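Local coordinates for sensor protein CpxA (Vibrio parahaemolyticus, PDB 3V67) that probably acts as the signal-sensing histidine kinase of a two-component system, represented here by its periplasmic PAS-fold sensor domain, at residues N29-E34 / L41-G46; V108-A113 / L117-G122. All coordinates share one frame; numbering follows the deposited sequence.

Contact 1: residues N29-E34 / L41-G46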
# COMPACT_ATOMS: atom_id res chain seq x y z
N ASN A 29 -13.28 -24.82 -4.05
CA ASN A 29 -14.51 -25.52 -3.66
C ASN A 29 -15.55 -25.59 -4.76
O ASN A 29 -16.31 -26.56 -4.84
CB ASN A 29 -15.11 -24.89 -2.40
CG ASN A 29 -14.72 -25.64 -1.14
OD1 ASN A 29 -14.58 -26.87 -1.16
ND2 ASN A 29 -14.55 -24.92 -0.04
N LYS A 30 -15.59 -24.57 -5.61
CA LYS A 30 -16.56 -24.53 -6.70
C LYS A 30 -16.29 -25.61 -7.74
O LYS A 30 -17.22 -26.27 -8.22
CB LYS A 30 -16.56 -23.16 -7.38
CG LYS A 30 -17.41 -23.11 -8.63
CD LYS A 30 -17.62 -21.70 -9.13
CE LYS A 30 -18.54 -21.68 -10.34
NZ LYS A 30 -18.86 -20.30 -10.78
N TYR A 31 -15.02 -25.80 -8.07
CA TYR A 31 -14.64 -26.74 -9.13
C TYR A 31 -14.03 -28.02 -8.58
O TYR A 31 -13.25 -28.68 -9.26
CB TYR A 31 -13.67 -26.07 -10.10
CG TYR A 31 -14.25 -24.84 -10.75
CD1 TYR A 31 -14.01 -23.57 -10.24
CD2 TYR A 31 -15.06 -24.94 -11.87
CE1 TYR A 31 -14.54 -22.44 -10.83
CE2 TYR A 31 -15.60 -23.82 -12.48
CZ TYR A 31 -15.34 -22.58 -11.95
OH TYR A 31 -15.88 -21.46 -12.55
N SER A 32 -14.40 -28.37 -7.35
CA SER A 32 -13.88 -29.58 -6.71
C SER A 32 -14.35 -30.83 -7.45
O SER A 32 -13.70 -31.87 -7.40
CB SER A 32 -14.31 -29.63 -5.25
OG SER A 32 -15.73 -29.65 -5.13
N LYS A 33 -15.49 -30.71 -8.14
CA LYS A 33 -16.05 -31.83 -8.88
C LYS A 33 -15.34 -32.05 -10.21
O LYS A 33 -15.28 -33.18 -10.71
CB LYS A 33 -17.55 -31.60 -9.11
CG LYS A 33 -17.89 -30.19 -9.55
CD LYS A 33 -19.28 -30.14 -10.18
CE LYS A 33 -20.32 -30.77 -9.27
NZ LYS A 33 -21.30 -29.76 -8.77
N GLU A 34 -14.81 -30.98 -10.79
CA GLU A 34 -14.22 -31.04 -12.12
C GLU A 34 -12.85 -31.72 -12.13
O GLU A 34 -11.99 -31.41 -11.31
CB GLU A 34 -14.14 -29.65 -12.74
CG GLU A 34 -13.70 -29.65 -14.19
CD GLU A 34 -14.56 -30.54 -15.06
OE1 GLU A 34 -13.99 -31.36 -15.81
OE2 GLU A 34 -15.80 -30.42 -15.01
N LEU A 41 -10.00 -23.89 -16.15
CA LEU A 41 -9.37 -22.63 -16.55
C LEU A 41 -10.28 -21.85 -17.49
O LEU A 41 -10.48 -20.64 -17.34
CB LEU A 41 -8.03 -22.89 -17.23
CG LEU A 41 -6.99 -23.65 -16.39
CD1 LEU A 41 -5.76 -23.94 -17.22
CD2 LEU A 41 -6.62 -22.86 -15.15
N PHE A 42 -10.84 -22.58 -18.45
CA PHE A 42 -11.80 -22.02 -19.40
C PHE A 42 -12.99 -21.37 -18.68
O PHE A 42 -13.31 -20.21 -18.93
CB PHE A 42 -12.27 -23.13 -20.34
CG PHE A 42 -13.17 -22.65 -21.44
CD1 PHE A 42 -12.64 -22.02 -22.55
CD2 PHE A 42 -14.53 -22.86 -21.37
CE1 PHE A 42 -13.47 -21.59 -23.57
CE2 PHE A 42 -15.36 -22.43 -22.39
CZ PHE A 42 -14.83 -21.79 -23.49
N ARG A 43 -13.63 -22.13 -17.79
CA ARG A 43 -14.76 -21.62 -17.01
C ARG A 43 -14.41 -20.39 -16.18
O ARG A 43 -15.11 -19.38 -16.22
CB ARG A 43 -15.31 -22.70 -16.08
CG ARG A 43 -16.42 -23.57 -16.67
CD ARG A 43 -16.92 -24.56 -15.64
NE ARG A 43 -18.00 -25.41 -16.14
CZ ARG A 43 -18.49 -26.44 -15.47
NH1 ARG A 43 -18.00 -26.77 -14.28
NH2 ARG A 43 -19.48 -27.16 -16.00
N VAL A 44 -13.32 -20.49 -15.42
CA VAL A 44 -12.88 -19.40 -14.55
C VAL A 44 -12.62 -18.12 -15.32
O VAL A 44 -13.09 -17.05 -14.94
CB VAL A 44 -11.60 -19.79 -13.76
CG1 VAL A 44 -10.87 -18.55 -13.26
CG2 VAL A 44 -11.94 -20.72 -12.60
N GLU A 45 -11.89 -18.24 -16.42
CA GLU A 45 -11.55 -17.07 -17.22
C GLU A 45 -12.73 -16.61 -18.08
O GLU A 45 -12.70 -15.52 -18.65
CB GLU A 45 -10.33 -17.38 -18.08
CG GLU A 45 -9.09 -17.64 -17.22
CD GLU A 45 -7.92 -18.14 -18.03
OE1 GLU A 45 -6.84 -17.50 -17.95
OE2 GLU A 45 -8.07 -19.16 -18.73
N GLY A 46 -13.76 -17.44 -18.15
CA GLY A 46 -14.94 -17.12 -18.93
C GLY A 46 -15.76 -15.98 -18.37
O GLY A 46 -16.52 -15.35 -19.10

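Contact 2: residues V108-A113 / L117-G122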
# COMPACT_ATOMS: atom_id res chain seq x y z
N VAL A 108 -0.32 -17.75 -4.78
CA VAL A 108 -0.87 -18.53 -3.67
C VAL A 108 -1.18 -19.94 -4.17
O VAL A 108 -1.67 -20.11 -5.28
CB VAL A 108 -2.14 -17.88 -3.05
CG1 VAL A 108 -1.81 -16.54 -2.42
CG2 VAL A 108 -3.25 -17.73 -4.08
N PRO A 109 -0.86 -20.95 -3.36
CA PRO A 109 -1.10 -22.33 -3.81
C PRO A 109 -2.58 -22.60 -4.07
O PRO A 109 -3.44 -22.05 -3.38
CB PRO A 109 -0.60 -23.18 -2.65
CG PRO A 109 -0.59 -22.26 -1.46
CD PRO A 109 -0.27 -20.91 -2.01
N ILE A 110 -2.87 -23.43 -5.07
CA ILE A 110 -4.24 -23.81 -5.36
C ILE A 110 -4.28 -25.23 -5.92
O ILE A 110 -3.34 -25.68 -6.55
CB ILE A 110 -4.92 -22.81 -6.33
CG1 ILE A 110 -6.44 -22.96 -6.29
CG2 ILE A 110 -4.38 -22.97 -7.75
CD1 ILE A 110 -7.19 -21.94 -7.13
N VAL A 111 -5.37 -25.94 -5.66
CA VAL A 111 -5.53 -27.28 -6.19
C VAL A 111 -6.74 -27.34 -7.11
O VAL A 111 -7.88 -27.16 -6.67
CB VAL A 111 -5.69 -28.33 -5.07
CG1 VAL A 111 -5.97 -29.70 -5.67
CG2 VAL A 111 -4.45 -28.36 -4.19
N LEU A 112 -6.48 -27.59 -8.39
CA LEU A 112 -7.53 -27.69 -9.38
C LEU A 112 -7.34 -28.96 -10.20
O LEU A 112 -6.24 -29.22 -10.69
CB LEU A 112 -7.51 -26.47 -10.30
CG LEU A 112 -7.75 -25.10 -9.65
CD1 LEU A 112 -7.71 -23.99 -10.70
CD2 LEU A 112 -9.07 -25.07 -8.89
N ALA A 113 -8.40 -29.74 -10.33
CA ALA A 113 -8.37 -31.02 -11.04
C ALA A 113 -7.29 -31.96 -10.49
O ALA A 113 -6.56 -32.59 -11.25
CB ALA A 113 -8.17 -30.79 -12.54
N LEU A 117 -1.21 -26.22 -8.39
CA LEU A 117 -0.84 -25.07 -9.20
C LEU A 117 -0.72 -23.82 -8.34
O LEU A 117 -0.84 -23.88 -7.11
CB LEU A 117 -1.90 -24.83 -10.28
CG LEU A 117 -2.27 -26.04 -11.14
CD1 LEU A 117 -3.42 -25.69 -12.07
CD2 LEU A 117 -1.06 -26.52 -11.93
N LEU A 118 -0.51 -22.68 -8.99
CA LEU A 118 -0.39 -21.41 -8.29
C LEU A 118 -1.32 -20.38 -8.91
O LEU A 118 -1.44 -20.28 -10.13
CB LEU A 118 1.06 -20.92 -8.32
CG LEU A 118 2.05 -21.87 -7.65
CD1 LEU A 118 3.44 -21.68 -8.23
CD2 LEU A 118 2.06 -21.66 -6.14
N MET A 119 -1.98 -19.61 -8.04
CA MET A 119 -2.94 -18.60 -8.46
C MET A 119 -2.37 -17.21 -8.23
O MET A 119 -1.61 -16.97 -7.28
CB MET A 119 -4.25 -18.76 -7.68
CG MET A 119 -5.42 -17.99 -8.26
SD MET A 119 -6.85 -17.94 -7.16
CE MET A 119 -6.43 -16.54 -6.12
N TYR A 120 -2.74 -16.29 -9.11
CA TYR A 120 -2.28 -14.92 -9.06
C TYR A 120 -3.47 -14.02 -9.36
O TYR A 120 -4.47 -14.47 -9.94
CB TYR A 120 -1.21 -14.67 -10.12
CG TYR A 120 -0.05 -15.65 -10.12
CD1 TYR A 120 1.18 -15.29 -9.56
CD2 TYR A 120 -0.16 -16.90 -10.70
CE1 TYR A 120 2.25 -16.17 -9.57
CE2 TYR A 120 0.90 -17.79 -10.71
CZ TYR A 120 2.10 -17.42 -10.15
OH TYR A 120 3.17 -18.29 -10.16
N VAL A 121 -3.38 -12.76 -8.98
CA VAL A 121 -4.44 -11.80 -9.26
C VAL A 121 -3.85 -10.51 -9.83
O VAL A 121 -3.00 -9.88 -9.21
CB VAL A 121 -5.29 -11.48 -8.01
CG1 VAL A 121 -6.33 -10.43 -8.33
CG2 VAL A 121 -5.95 -12.74 -7.48
N GLY A 122 -4.32 -10.13 -11.01
CA GLY A 122 -3.93 -8.88 -11.63
C GLY A 122 -5.06 -7.87 -11.51
O GLY A 122 -6.23 -8.23 -11.57

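Contact 1: residues N29-E34 / L41-G46
Arg43 and Val44, on neighbouring positions of helix 37-46, share the ring of Tyr31, the first residue to leave helical geometry after helix 14-30; the contact thus joins two successive helices of the periplasmic PAS-fold domain across their connection. The backbones stay well apart, with 9.3 Å between Tyr31 CA and Val44 CA, so side chains make the contact. Arg43 comes first: its CD sits near the plane of the phenol ring, at the edge, 3.5 Å from Tyr31 CE2. From CG to NE the arginine runs extended, which carries the guanidinium past the ring toward Glu34; the ring and guanidinium planes are turned 41° apart, so they do not stack. Glu34 OE2 stops 4.3 Å from Arg43 NH1 and well out of the guanidinium plane, with no N-H aimed at it. Glu34 OE1 is instead hydrogen-bonded to the backbone N of Asp36. Val44 then approaches the ring obliquely through CG2, 3.6 Å from Tyr31 CE1. Across the ring, Lys30 CG lies 3.7 Å above one face, offset toward its rim. The hydroxyl of the buried Tyr31 is hydrogen-bonded to the backbone O of Asp137 of the second subunit. With no hydrogen bond between the two segments, the chemistry implies apolar cohesion around one tyrosine, whose hydroxyl is bonded to the second subunit, plus a probably modest electrostatic attraction between Arg43 and Glu34.

Contact 2: residues V108-A113 / L117-G122
Met119 has CG anti to its own N (chi1 -166°) and turns at chi3, a path that places SD 4.0 Å from Ile110 CD1 and returns CE to Val108 CG2. Ile110 reaches the sulfur with a fully extended branch, CG1 opposite the backbone N and CD1 continuing the line, and the two side chains meet at a slant. Val108 and Met119 lie side by side and point the same way, with Val108 CG2 3.9 Å from Met119 CB. In the backbone, two antiparallel hydrogen-bonded pairs set the register. Val108 N bonds to Met119 O at 2.9 Å. The return bond, Met119 N to Val108 O, measures 2.8 Å. Ile110 and Leu117 do likewise, although Ile110 N approaches Leu117 O from 40° above the carbonyl plane. Between these pairs, Pro109 and Leu118 face the other side of the sheet, Leu118 CD2 lying 4.0 Å from Pro109 CA. The N-to-C axes of segments 108-112 and 117-122 make 122°, well short of antiparallel, consistent with a twisted hairpin. Helix 14-30 covers Val108, Ile110 and Met119 through Ile20, Arg24, Gln28 and Thr23, Leu37 of helix 37-46 touches Leu117, and strand 57-61 pairs with strand 115-124 along its other edge.

From the N terminus, helix 14-30 runs into contact 1, which closes the connection through residues 35-40, including the start of helix 37-46. The chain then passes through strands 57-61 and 67-68, helix 75-87 and strand 95-99 before contact 2 closes the hairpin of strands 102-112 and 115-124. The two closures follow in series, neither enclosing nor crossing the other. In space their centres are about 12 Å apart, and they touch where Glu34 O packs 4.1 Å from Ala113 CB. Contact 1 joins two successive helices, contact 2 two central strands of the antiparallel sheet; both helices pack on the hairpin, so the contacts tie this helical region to the sheet of the PAS-fold domain.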